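Local coordinates for protein putative aspartate aminotransferase (Thermus thermophilus, PDB 1IUG) that probably transfers amino groups between aspartate and 2-oxoglutarate using pyridoxal 5'-phosphate, as a class-V aminotransferase, at residues R22-H27 / A232-L237; A31-F36 / E224-W229; N70-G75 / A97-E102; R77-V82 / V117-Y122. All blocks are in the same frame, centred on the assembly; numbering follows the deposited sequence.

Contact 1 of 4, residues R22-H27 / A232-L237; sequences RPQLHH and AINLVL. With PO4 (phosphate ion), chain D.
Gln24 reaches from an irregular loop to the first turn of helix 233-246 and meets Asn234 amide to amide. From CB, its CG runs anti to the backbone N (chi1 -173°), and a bend at chi2 (70°) swings the amide toward the helix. Gln24 CD lies 3.7 Å from Asn234 OD1, the two amide planes inclined at 54°. Gln24 OE1 accepts a hydrogen bond from Asn234 ND2 at 3.2 Å, the donor standing above the carbonyl plane. The return bond, Gln24 NE2 to Asn234 OD1, also 3.2 Å, arrives on a lone pair but is slightly more bent at the hydrogen. Gln24 NE2 donates as well to Leu25 O (3.3 Å), so three bonds fix the rotation of the buried amide. Ile233 CG2 lies 3.5 Å from Gln24 NE2. Asn234 ND2 also donates to a water bound to Arg22 O. Leu25 CD1 and Leu237 CD1 approach tip to tip at 4.2 Å. His27 NE2 hydrogen-bonds weakly to a phosphate ion, probably from the crystallisation liquor, also bound by Arg89 of the second subunit. Val10 of that subunit packs on Gln24, while helix 233-246 starts against Leu193 of strand 193-198 and Phe36 of helix 30-47.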
loop_
_atom_site.group_PDB
_atom_site.type_symbol
_atom_site.label_atom_id
_atom_site.label_comp_id
_atom_site.label_asym_id
_atom_site.label_seq_id
_atom_site.Cartn_x
_atom_site.Cartn_y
_atom_site.Cartn_z
ATOM N N ARG A 22 6.959 -16.665 7.176
ATOM C CA ARG A 22 5.899 -17.639 6.927
ATOM C C ARG A 22 5.541 -17.708 5.447
ATOM O O ARG A 22 5.611 -16.701 4.735
ATOM C CB ARG A 22 4.643 -17.281 7.730
ATOM C CG ARG A 22 4.828 -17.278 9.237
ATOM C CD ARG A 22 5.258 -18.636 9.753
ATOM N NE ARG A 22 5.553 -18.592 11.184
ATOM C CZ ARG A 22 5.773 -19.664 11.940
ATOM N NH1 ARG A 22 5.730 -20.881 11.408
ATOM N NH2 ARG A 22 6.049 -19.516 13.230
ATOM N N PRO A 23 5.176 -18.911 4.955
ATOM C CA PRO A 23 4.806 -19.086 3.546
ATOM C C PRO A 23 3.575 -18.237 3.223
ATOM O O PRO A 23 2.762 -17.951 4.102
ATOM C CB PRO A 23 4.498 -20.583 3.459
ATOM C CG PRO A 23 5.414 -21.174 4.496
ATOM C CD PRO A 23 5.229 -20.212 5.648
ATOM N N GLN A 24 3.456 -17.829 1.964
ATOM C CA GLN A 24 2.347 -16.995 1.511
ATOM C C GLN A 24 0.961 -17.617 1.712
ATOM O O GLN A 24 0.723 -18.774 1.348
ATOM C CB GLN A 24 2.535 -16.641 0.031
ATOM C CG GLN A 24 1.531 -15.641 -0.517
ATOM C CD GLN A 24 1.737 -14.246 0.041
ATOM O OE1 GLN A 24 2.850 -13.718 0.021
ATOM N NE2 GLN A 24 0.661 -13.637 0.534
ATOM N N LEU A 25 0.055 -16.833 2.294
ATOM C CA LEU A 25 -1.321 -17.264 2.529
ATOM C C LEU A 25 -2.254 -16.561 1.551
ATOM O O LEU A 25 -2.020 -15.408 1.179
ATOM C CB LEU A 25 -1.769 -16.910 3.953
ATOM C CG LEU A 25 -1.236 -17.693 5.155
ATOM C CD1 LEU A 25 -1.859 -17.126 6.424
ATOM C CD2 LEU A 25 -1.570 -19.179 5.022
ATOM N N HIS A 26 -3.300 -17.260 1.117
ATOM C CA HIS A 26 -4.273 -16.655 0.217
ATOM C C HIS A 26 -5.236 -15.890 1.120
ATOM O O HIS A 26 -5.720 -16.431 2.115
ATOM C CB HIS A 26 -5.026 -17.714 -0.592
ATOM C CG HIS A 26 -5.887 -17.136 -1.670
ATOM N ND1 HIS A 26 -7.210 -16.808 -1.472
ATOM C CD2 HIS A 26 -5.603 -16.794 -2.948
ATOM C CE1 HIS A 26 -7.705 -16.289 -2.581
ATOM N NE2 HIS A 26 -6.750 -16.269 -3.493
ATOM N N HIS A 27 -5.499 -14.633 0.775
ATOM C CA HIS A 27 -6.368 -13.762 1.567
ATOM C C HIS A 27 -7.838 -14.174 1.712
ATOM O O HIS A 27 -8.556 -13.607 2.538
ATOM C CB HIS A 27 -6.282 -12.328 1.042
ATOM C CG HIS A 27 -6.745 -12.173 -0.373
ATOM N ND1 HIS A 27 -6.233 -12.921 -1.410
ATOM C CD2 HIS A 27 -7.673 -11.353 -0.921
ATOM C CE1 HIS A 27 -6.825 -12.568 -2.538
ATOM N NE2 HIS A 27 -7.702 -11.618 -2.267
ATOM N N ALA A 232 -2.156 -6.544 2.118
ATOM C CA ALA A 232 -0.786 -6.985 2.370
ATOM C C ALA A 232 -0.894 -7.892 3.605
ATOM O O ALA A 232 -0.495 -7.523 4.714
ATOM C CB ALA A 232 0.115 -5.784 2.645
ATOM N N ILE A 233 -1.469 -9.074 3.386
ATOM C CA ILE A 233 -1.717 -10.074 4.421
ATOM C C ILE A 233 -0.502 -10.473 5.258
ATOM O O ILE A 233 -0.640 -10.789 6.441
ATOM C CB ILE A 233 -2.404 -11.331 3.802
ATOM C CG1 ILE A 233 -2.934 -12.260 4.898
ATOM C CG2 ILE A 233 -1.452 -12.057 2.862
ATOM C CD1 ILE A 233 -4.065 -11.657 5.715
ATOM N N ASN A 234 0.684 -10.430 4.654
ATOM C CA ASN A 234 1.930 -10.774 5.346
ATOM C C ASN A 234 2.197 -9.759 6.461
ATOM O O ASN A 234 2.599 -10.124 7.568
ATOM C CB ASN A 234 3.110 -10.766 4.364
ATOM C CG ASN A 234 2.858 -11.625 3.134
ATOM O OD1 ASN A 234 1.937 -11.363 2.355
ATOM N ND2 ASN A 234 3.681 -12.652 2.949
ATOM N N LEU A 235 1.995 -8.482 6.143
ATOM C CA LEU A 235 2.190 -7.400 7.102
ATOM C C LEU A 235 1.108 -7.444 8.181
ATOM O O LEU A 235 1.371 -7.137 9.339
ATOM C CB LEU A 235 2.166 -6.046 6.391
ATOM C CG LEU A 235 3.218 -5.791 5.311
ATOM C CD1 LEU A 235 3.066 -4.374 4.792
ATOM C CD2 LEU A 235 4.610 -5.983 5.870
ATOM N N VAL A 236 -0.110 -7.819 7.794
ATOM C CA VAL A 236 -1.219 -7.923 8.735
ATOM C C VAL A 236 -0.868 -8.956 9.806
ATOM O O VAL A 236 -1.148 -8.748 10.990
ATOM C CB VAL A 236 -2.545 -8.305 8.015
ATOM C CG1 VAL A 236 -3.654 -8.559 9.028
ATOM C CG2 VAL A 236 -2.965 -7.188 7.074
ATOM N N LEU A 237 -0.219 -10.044 9.389
ATOM C CA LEU A 237 0.213 -11.101 10.306
ATOM C C LEU A 237 1.193 -10.530 11.321
ATOM O O LEU A 237 1.107 -10.826 12.517
ATOM C CB LEU A 237 0.896 -12.237 9.542
ATOM C CG LEU A 237 0.022 -13.405 9.096
ATOM C CD1 LEU A 237 0.774 -14.258 8.077
ATOM C CD2 LEU A 237 -0.380 -14.230 10.316
HETATM P P PO4 D . -9.393 -8.548 -5.788
HETATM O O1 PO4 D . -9.639 -9.705 -6.769
HETATM O O2 PO4 D . -8.271 -7.631 -6.286
HETATM O O3 PO4 D . -10.667 -7.746 -5.551
HETATM O O4 PO4 D . -8.928 -9.199 -4.434
HETATM O O HOH W 1 5.765 -14.014 4.066
#

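Contact 2 of 4, residues A31-F36 / E224-W229; sequences AAREVF and EGESAW
A Schellman motif ends helix 215-222, and its C-prime residue, Gly225, is pressed against the side of helix 30-47. This is the tight part. At Gly225 phi is positive (86°), and its backbone lies directly against Arg33, the two CA atoms 4.6 Å apart. Gly225 O turns toward the helix and receives a CA-H...O contact from Arg33 CA at 3.6 Å. Phe36, its CG anti to the backbone N, extends its ring obliquely along the loop; Phe36 CE2 comes within 3.3 Å of Glu226 O, and Phe36 CZ ends 4.1 Å from Ser227 CB. Pro231 and Gln222 of helix 215-222 also pack on this buried ring. The same loop runs on to Trp229, which packs on the cofactor-bearing lysine side chain of the second subunit. The other part is charged and nearer to solvent. Arg33 and Glu226 both bend at chi2, bringing the carboxylate over one face of the guanidinium with the planes 57° apart. The resulting salt bridge, Arg33 NE to Glu226 OE1 at 3.0 Å, is electrostatic, with no N-H directed at the oxygen. OE1 also pairs with Arg28, whereas Glu226 OE2 sits over the Arg33 guanidinium, 3.1 Å from CZ.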
loop_
_atom_site.group_PDB
_atom_site.type_symbol
_atom_site.label_atom_id
_atom_site.label_comp_id
_atom_site.label_asym_id
_atom_site.label_seq_id
_atom_site.Cartn_x
_atom_site.Cartn_y
_atom_site.Cartn_z
ATOM N N ALA A 31 -8.174 -19.215 7.160
ATOM C CA ALA A 31 -7.051 -18.887 8.033
ATOM C C ALA A 31 -6.733 -17.396 7.953
ATOM O O ALA A 31 -6.459 -16.755 8.972
ATOM C CB ALA A 31 -5.829 -19.700 7.641
ATOM N N ALA A 32 -6.785 -16.856 6.735
ATOM C CA ALA A 32 -6.505 -15.443 6.491
ATOM C C ALA A 32 -7.585 -14.553 7.088
ATOM O O ALA A 32 -7.275 -13.528 7.697
ATOM C CB ALA A 32 -6.368 -15.179 4.994
ATOM N N ARG A 33 -8.845 -14.955 6.907
ATOM C CA ARG A 33 -10.006 -14.224 7.426
ATOM C C ARG A 33 -9.837 -14.008 8.922
ATOM O O ARG A 33 -9.957 -12.888 9.418
ATOM C CB ARG A 33 -11.289 -15.042 7.254
ATOM C CG ARG A 33 -11.618 -15.531 5.867
ATOM C CD ARG A 33 -11.816 -14.422 4.859
ATOM N NE ARG A 33 -12.265 -14.958 3.572
ATOM C CZ ARG A 33 -13.316 -15.762 3.403
ATOM N NH1 ARG A 33 -14.058 -16.144 4.438
ATOM N NH2 ARG A 33 -13.639 -16.176 2.184
ATOM N N GLU A 34 -9.595 -15.108 9.633
ATOM C CA GLU A 34 -9.437 -15.083 11.081
ATOM C C GLU A 34 -8.291 -14.208 11.549
ATOM O O GLU A 34 -8.443 -13.474 12.519
ATOM C CB GLU A 34 -9.325 -16.505 11.638
ATOM C CG GLU A 34 -10.647 -17.264 11.545
ATOM C CD GLU A 34 -10.572 -18.706 12.022
ATOM O OE1 GLU A 34 -11.423 -19.511 11.580
ATOM O OE2 GLU A 34 -9.681 -19.035 12.839
ATOM N N VAL A 35 -7.163 -14.256 10.842
ATOM C CA VAL A 35 -6.014 -13.423 11.197
ATOM C C VAL A 35 -6.387 -11.958 10.981
ATOM O O VAL A 35 -6.104 -11.108 11.822
ATOM C CB VAL A 35 -4.762 -13.761 10.351
ATOM C CG1 VAL A 35 -3.647 -12.772 10.643
ATOM C CG2 VAL A 35 -4.282 -15.159 10.670
ATOM N N PHE A 36 -7.063 -11.684 9.868
ATOM C CA PHE A 36 -7.488 -10.327 9.539
ATOM C C PHE A 36 -8.448 -9.817 10.613
ATOM O O PHE A 36 -8.270 -8.720 11.136
ATOM C CB PHE A 36 -8.158 -10.296 8.164
ATOM C CG PHE A 36 -8.131 -8.949 7.514
ATOM C CD1 PHE A 36 -6.998 -8.523 6.821
ATOM C CD2 PHE A 36 -9.232 -8.098 7.590
ATOM C CE1 PHE A 36 -6.960 -7.268 6.213
ATOM C CE2 PHE A 36 -9.206 -6.844 6.987
ATOM C CZ PHE A 36 -8.065 -6.426 6.294
ATOM N N GLU A 224 -16.482 -8.689 7.690
ATOM C CA GLU A 224 -16.460 -10.140 7.547
ATOM C C GLU A 224 -15.055 -10.746 7.458
ATOM O O GLU A 224 -14.905 -11.929 7.163
ATOM C CB GLU A 224 -17.285 -10.551 6.320
ATOM C CG GLU A 224 -17.848 -11.973 6.394
ATOM C CD GLU A 224 -18.540 -12.412 5.109
ATOM O OE1 GLU A 224 -19.509 -11.741 4.685
ATOM O OE2 GLU A 224 -18.112 -13.437 4.530
ATOM N N GLY A 225 -14.027 -9.942 7.711
ATOM C CA GLY A 225 -12.669 -10.455 7.656
ATOM C C GLY A 225 -12.055 -10.427 6.270
ATOM O O GLY A 225 -11.038 -11.078 6.024
ATOM N N GLU A 226 -12.685 -9.688 5.360
ATOM C CA GLU A 226 -12.193 -9.554 3.992
ATOM C C GLU A 226 -11.702 -8.122 3.842
ATOM O O GLU A 226 -11.599 -7.379 4.816
ATOM C CB GLU A 226 -13.323 -9.759 2.977
ATOM C CG GLU A 226 -14.381 -10.779 3.350
ATOM C CD GLU A 226 -14.057 -12.184 2.892
ATOM O OE1 GLU A 226 -13.050 -12.377 2.172
ATOM O OE2 GLU A 226 -14.827 -13.102 3.248
ATOM N N SER A 227 -11.419 -7.741 2.605
ATOM C CA SER A 227 -10.982 -6.392 2.269
ATOM C C SER A 227 -11.452 -6.166 0.837
ATOM O O SER A 227 -11.768 -7.126 0.126
ATOM C CB SER A 227 -9.459 -6.234 2.402
ATOM O OG SER A 227 -8.760 -7.159 1.590
ATOM N N ALA A 228 -11.566 -4.904 0.439
ATOM C CA ALA A 228 -12.027 -4.576 -0.905
ATOM C C ALA A 228 -11.128 -5.193 -1.972
ATOM O O ALA A 228 -11.618 -5.810 -2.915
ATOM C CB ALA A 228 -12.106 -3.070 -1.081
ATOM N N TRP A 229 -9.816 -5.054 -1.800
ATOM C CA TRP A 229 -8.839 -5.586 -2.754
ATOM C C TRP A 229 -7.900 -6.534 -2.008
ATOM O O TRP A 229 -8.147 -6.860 -0.847
ATOM C CB TRP A 229 -8.032 -4.437 -3.378
ATOM C CG TRP A 229 -8.749 -3.113 -3.353
ATOM C CD1 TRP A 229 -8.442 -2.026 -2.579
ATOM C CD2 TRP A 229 -9.926 -2.759 -4.092
ATOM N NE1 TRP A 229 -9.358 -1.024 -2.786
ATOM C CE2 TRP A 229 -10.279 -1.445 -3.709
ATOM C CE3 TRP A 229 -10.716 -3.426 -5.041
ATOM C CZ2 TRP A 229 -11.392 -0.782 -4.242
ATOM C CZ3 TRP A 229 -11.824 -2.766 -5.571
ATOM C CH2 TRP A 229 -12.149 -1.457 -5.169
#

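Contact 3 of 4, residues N70-G75 / A97-E102; sequences NLFAPG and AGLVVE
Positive phi at two glycines, 96° at Gly75 and 73° at Gly98, turns the backbones of two connecting loops toward each other. Gly98 closes helix 85-96 with a Schellman motif, at the point where the beta-alpha-beta crossover from strand 77-82 returns to its parallel neighbour, strand 100-105. Gly75 lies in the loop that leads from helix 60-71 into strand 77-82. Their meeting is carried by main chain: Gly75 N donates to Gly98 O at 2.8 Å, nearly along the C=O axis. The same oxygen takes a CA-H...O contact from Pro74 CA at 3.3 Å, so two neighbouring groups of one loop share a single acceptor. Beneath this polar link, Leu99 points its forked end at the other loop, CG lying beside the backbone N and anti to the carbonyl carbon (chi1 -56°). Its CD2 touches Phe72 CB at 3.8 Å and stands 3.1 Å from Ala73 O, a close approach of methyl to carbonyl. Leu99 CD1 also touches Phe72 CB, at 3.9 Å. The Phe72 ring then leads away to Val78 of strand 77-82, and Leu99 also packs on Val68 of helix 60-71. On the exposed side, Val100 CG2 rests 3.5 Å from Gly75 O.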
loop_
_atom_site.group_PDB
_atom_site.type_symbol
_atom_site.label_atom_id
_atom_site.label_comp_id
_atom_site.label_asym_id
_atom_site.label_seq_id
_atom_site.Cartn_x
_atom_site.Cartn_y
_atom_site.Cartn_z
ATOM N N ASN A 70 -13.592 10.644 3.381
ATOM C CA ASN A 70 -14.798 9.946 3.794
ATOM C C ASN A 70 -15.625 10.546 4.924
ATOM O O ASN A 70 -16.674 10.003 5.266
ATOM C CB ASN A 70 -14.466 8.483 4.100
ATOM C CG ASN A 70 -14.095 7.699 2.856
ATOM O OD1 ASN A 70 -14.909 6.956 2.317
ATOM N ND2 ASN A 70 -12.863 7.866 2.393
ATOM N N LEU A 71 -15.160 11.648 5.503
ATOM C CA LEU A 71 -15.888 12.297 6.592
ATOM C C LEU A 71 -16.295 13.725 6.266
ATOM O O LEU A 71 -17.129 14.306 6.954
ATOM C CB LEU A 71 -15.066 12.285 7.881
ATOM C CG LEU A 71 -14.963 10.927 8.574
ATOM C CD1 LEU A 71 -14.022 11.034 9.751
ATOM C CD2 LEU A 71 -16.340 10.454 9.011
ATOM N N PHE A 72 -15.699 14.287 5.221
ATOM C CA PHE A 72 -15.996 15.650 4.812
ATOM C C PHE A 72 -16.292 15.716 3.315
ATOM O O PHE A 72 -15.563 15.145 2.497
ATOM C CB PHE A 72 -14.826 16.577 5.162
ATOM C CG PHE A 72 -14.492 16.610 6.628
ATOM C CD1 PHE A 72 -13.426 15.863 7.130
ATOM C CD2 PHE A 72 -15.252 17.371 7.513
ATOM C CE1 PHE A 72 -13.123 15.871 8.494
ATOM C CE2 PHE A 72 -14.961 17.388 8.875
ATOM C CZ PHE A 72 -13.893 16.635 9.368
ATOM N N ALA A 73 -17.397 16.373 2.972
ATOM C CA ALA A 73 -17.798 16.533 1.580
ATOM C C ALA A 73 -17.222 17.845 1.053
ATOM O O ALA A 73 -16.889 18.741 1.835
ATOM C CB ALA A 73 -19.318 16.526 1.463
ATOM N N PRO A 74 -17.071 17.968 -0.280
ATOM C CA PRO A 74 -16.527 19.183 -0.897
ATOM C C PRO A 74 -17.303 20.438 -0.498
ATOM O O PRO A 74 -18.531 20.428 -0.456
ATOM C CB PRO A 74 -16.675 18.896 -2.391
ATOM C CG PRO A 74 -16.514 17.419 -2.461
ATOM C CD PRO A 74 -17.367 16.955 -1.309
ATOM N N GLY A 75 -16.571 21.504 -0.188
ATOM C CA GLY A 75 -17.202 22.750 0.208
ATOM C C GLY A 75 -17.321 22.972 1.707
ATOM O O GLY A 75 -17.553 24.101 2.143
ATOM N N ALA A 97 -8.829 17.751 -1.218
ATOM C CA ALA A 97 -10.129 17.117 -1.016
ATOM C C ALA A 97 -11.286 18.090 -1.300
ATOM O O ALA A 97 -12.458 17.747 -1.132
ATOM C CB ALA A 97 -10.225 16.571 0.397
ATOM N N GLY A 98 -10.943 19.309 -1.713
ATOM C CA GLY A 98 -11.946 20.313 -2.032
ATOM C C GLY A 98 -12.667 20.925 -0.842
ATOM O O GLY A 98 -13.877 21.161 -0.899
ATOM N N LEU A 99 -11.924 21.204 0.225
ATOM C CA LEU A 99 -12.503 21.792 1.430
ATOM C C LEU A 99 -12.040 23.232 1.631
ATOM O O LEU A 99 -10.970 23.622 1.150
ATOM C CB LEU A 99 -12.103 20.973 2.665
ATOM C CG LEU A 99 -12.416 19.475 2.697
ATOM C CD1 LEU A 99 -11.898 18.880 3.998
ATOM C CD2 LEU A 99 -13.907 19.242 2.562
ATOM N N VAL A 100 -12.853 24.018 2.334
ATOM C CA VAL A 100 -12.504 25.403 2.642
ATOM C C VAL A 100 -11.694 25.300 3.931
ATOM O O VAL A 100 -12.226 24.960 4.992
ATOM C CB VAL A 100 -13.756 26.281 2.851
ATOM C CG1 VAL A 100 -13.346 27.740 2.979
ATOM C CG2 VAL A 100 -14.726 26.104 1.690
ATOM N N VAL A 101 -10.406 25.618 3.837
ATOM C CA VAL A 101 -9.512 25.475 4.972
ATOM C C VAL A 101 -8.940 26.715 5.656
ATOM O O VAL A 101 -8.282 27.549 5.018
ATOM C CB VAL A 101 -8.322 24.555 4.578
ATOM C CG1 VAL A 101 -7.498 24.188 5.804
ATOM C CG2 VAL A 101 -8.829 23.300 3.875
ATOM N N GLU A 102 -9.183 26.814 6.965
ATOM C CA GLU A 102 -8.624 27.896 7.767
ATOM C C GLU A 102 -7.327 27.322 8.315
ATOM O O GLU A 102 -7.328 26.342 9.055
ATOM C CB GLU A 102 -9.533 28.320 8.925
ATOM C CG GLU A 102 -8.852 29.344 9.846
ATOM C CD GLU A 102 -9.816 30.061 10.774
ATOM O OE1 GLU A 102 -9.619 29.994 12.007
ATOM O OE2 GLU A 102 -10.757 30.711 10.273
#

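Contact 4 of 4, residues R77-V82 / V117-Y122; sequences RVLVPV and VAKEGY
The loop leading into strand 124-128, which contains an inverse gamma turn centred on Ala118, folds back over side chains of strand 77-82. Tyr122 contributes the largest surface. Its CG lies beside the backbone N and anti to the carbonyl carbon (chi1 -54°), which stands the ring across the strand, with Leu79 CB over one face, 4.1 Å from Tyr122 CD2. Arg77 runs side by side with Tyr122 in the same direction, and its NH1 comes to 3.0 Å from Tyr122 CE2, with guanidinium and ring planes 84° apart. The phenol end is fixed by Glu102, whose OE2 is hydrogen-bonded to Tyr122 OH and forms a long, weak ion pair with Arg77 NH1. In the seven-stranded mixed sheet of this PLP-dependent fold, strand 77-82 runs parallel to strands 100-105 and 124-128, one on either side of it. Leu79 and Pro81 project from the strand toward the loop. Leu79 CD2 extends to 3.9 Å from Val117 CA and 4.3 Å from Lys119 CG. The ammonium of Lys119 is held by a hydrogen bond to Asp116 O. Farther along the strand, Pro81 CG meets Val117 CG1 at 4.2 Å.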
loop_
_atom_site.group_PDB
_atom_site.type_symbol
_atom_site.label_atom_id
_atom_site.label_comp_id
_atom_site.label_asym_id
_atom_site.label_seq_id
_atom_site.Cartn_x
_atom_site.Cartn_y
_atom_site.Cartn_z
ATOM N N ARG A 77 -16.440 23.488 5.689
ATOM C CA ARG A 77 -15.522 24.309 6.484
ATOM C C ARG A 77 -14.708 23.482 7.489
ATOM O O ARG A 77 -15.279 22.831 8.368
ATOM C CB ARG A 77 -16.358 25.329 7.271
ATOM C CG ARG A 77 -16.404 26.764 6.761
ATOM C CD ARG A 77 -15.049 27.451 6.733
ATOM N NE ARG A 77 -15.224 28.898 6.879
ATOM C CZ ARG A 77 -14.327 29.725 7.412
ATOM N NH1 ARG A 77 -13.167 29.264 7.858
ATOM N NH2 ARG A 77 -14.599 31.020 7.518
ATOM N N VAL A 78 -13.384 23.518 7.377
ATOM C CA VAL A 78 -12.536 22.784 8.317
ATOM C C VAL A 78 -11.385 23.636 8.833
ATOM O O VAL A 78 -10.797 24.434 8.103
ATOM C CB VAL A 78 -11.965 21.459 7.735
ATOM C CG1 VAL A 78 -13.093 20.490 7.404
ATOM C CG2 VAL A 78 -11.089 21.734 6.521
ATOM N N LEU A 79 -11.082 23.458 10.111
ATOM C CA LEU A 79 -10.011 24.189 10.761
ATOM C C LEU A 79 -8.792 23.274 10.881
ATOM O O LEU A 79 -8.882 22.177 11.435
ATOM C CB LEU A 79 -10.494 24.665 12.133
ATOM C CG LEU A 79 -9.562 25.447 13.051
ATOM C CD1 LEU A 79 -8.959 26.622 12.311
ATOM C CD2 LEU A 79 -10.355 25.918 14.261
ATOM N N VAL A 80 -7.662 23.720 10.335
ATOM C CA VAL A 80 -6.428 22.942 10.364
ATOM C C VAL A 80 -5.230 23.727 10.897
ATOM O O VAL A 80 -4.680 24.588 10.202
ATOM C CB VAL A 80 -6.060 22.411 8.948
ATOM C CG1 VAL A 80 -4.784 21.582 9.007
ATOM C CG2 VAL A 80 -7.208 21.595 8.366
ATOM N N PRO A 81 -4.838 23.471 12.157
ATOM C CA PRO A 81 -3.693 24.154 12.761
ATOM C C PRO A 81 -2.422 23.560 12.162
ATOM O O PRO A 81 -2.337 22.346 11.959
ATOM C CB PRO A 81 -3.809 23.779 14.240
ATOM C CG PRO A 81 -5.258 23.475 14.418
ATOM C CD PRO A 81 -5.576 22.706 13.173
ATOM N N VAL A 82 -1.446 24.409 11.863
ATOM C CA VAL A 82 -0.193 23.943 11.294
ATOM C C VAL A 82 0.972 24.332 12.196
ATOM O O VAL A 82 1.179 25.508 12.496
ATOM C CB VAL A 82 0.011 24.473 9.862
ATOM C CG1 VAL A 82 1.358 24.012 9.310
ATOM C CG2 VAL A 82 -1.113 23.976 8.968
ATOM N N VAL A 117 -8.804 27.151 18.892
ATOM C CA VAL A 117 -9.716 26.356 18.079
ATOM C C VAL A 117 -11.173 26.470 18.513
ATOM O O VAL A 117 -12.055 25.845 17.920
ATOM C CB VAL A 117 -9.296 24.864 18.037
ATOM C CG1 VAL A 117 -7.894 24.736 17.448
ATOM C CG2 VAL A 117 -9.363 24.240 19.434
ATOM N N ALA A 118 -11.426 27.265 19.551
ATOM C CA ALA A 118 -12.787 27.464 20.040
ATOM C C ALA A 118 -13.495 28.476 19.130
ATOM O O ALA A 118 -13.817 29.587 19.547
ATOM C CB ALA A 118 -12.763 27.950 21.494
ATOM N N LYS A 119 -13.693 28.078 17.875
ATOM C CA LYS A 119 -14.336 28.894 16.846
ATOM C C LYS A 119 -15.638 28.234 16.410
ATOM O O LYS A 119 -15.658 27.039 16.125
ATOM C CB LYS A 119 -13.477 28.928 15.580
ATOM C CG LYS A 119 -12.116 29.591 15.579
ATOM C CD LYS A 119 -12.164 31.058 15.922
ATOM C CE LYS A 119 -10.766 31.668 15.850
ATOM N NZ LYS A 119 -9.710 30.683 15.443
ATOM N N GLU A 120 -16.707 29.011 16.284
ATOM C CA GLU A 120 -17.976 28.456 15.824
ATOM C C GLU A 120 -18.044 28.596 14.301
ATOM O O GLU A 120 -17.446 29.513 13.734
ATOM C CB GLU A 120 -19.163 29.175 16.476
ATOM C CG GLU A 120 -19.164 30.685 16.283
ATOM C CD GLU A 120 -20.412 31.353 16.836
ATOM O OE1 GLU A 120 -20.853 30.987 17.950
ATOM O OE2 GLU A 120 -20.949 32.255 16.152
ATOM N N GLY A 121 -18.726 27.661 13.646
ATOM C CA GLY A 121 -18.865 27.720 12.199
ATOM C C GLY A 121 -18.082 26.710 11.372
ATOM O O GLY A 121 -18.085 26.785 10.141
ATOM N N TYR A 122 -17.424 25.757 12.029
ATOM C CA TYR A 122 -16.641 24.756 11.308
ATOM C C TYR A 122 -17.220 23.357 11.435
ATOM O O TYR A 122 -17.717 22.963 12.492
ATOM C CB TYR A 122 -15.185 24.768 11.776
ATOM C CG TYR A 122 -14.543 26.131 11.694
ATOM C CD1 TYR A 122 -14.707 27.051 12.724
ATOM C CD2 TYR A 122 -13.810 26.521 10.570
ATOM C CE1 TYR A 122 -14.167 28.326 12.639
ATOM C CE2 TYR A 122 -13.257 27.803 10.479
ATOM C CZ TYR A 122 -13.444 28.698 11.520
ATOM O OH TYR A 122 -12.923 29.971 11.463
#

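From the N terminus, the chain passes first through 22-27 and then 31-36, whose partners come only after some two hundred further residues. Contact 1 closes the widest loop and contact 2 nests within it; the two touch, Leu237 packing on Val35, and together they join helix 30-47 and the loop before it to the chain around the start of helix 233-246. Contacts 3 and 4 are nested inside both, with centres 31 to 41 Å away, and cross each other. Contact 3 joins the loops entering strands 77-82 and 100-105; contact 4 lays the loop before strand 124-128 on strand 77-82, the two meeting through the backbone, where Glu102 O is probably hydrogen-bonded to Val80 N.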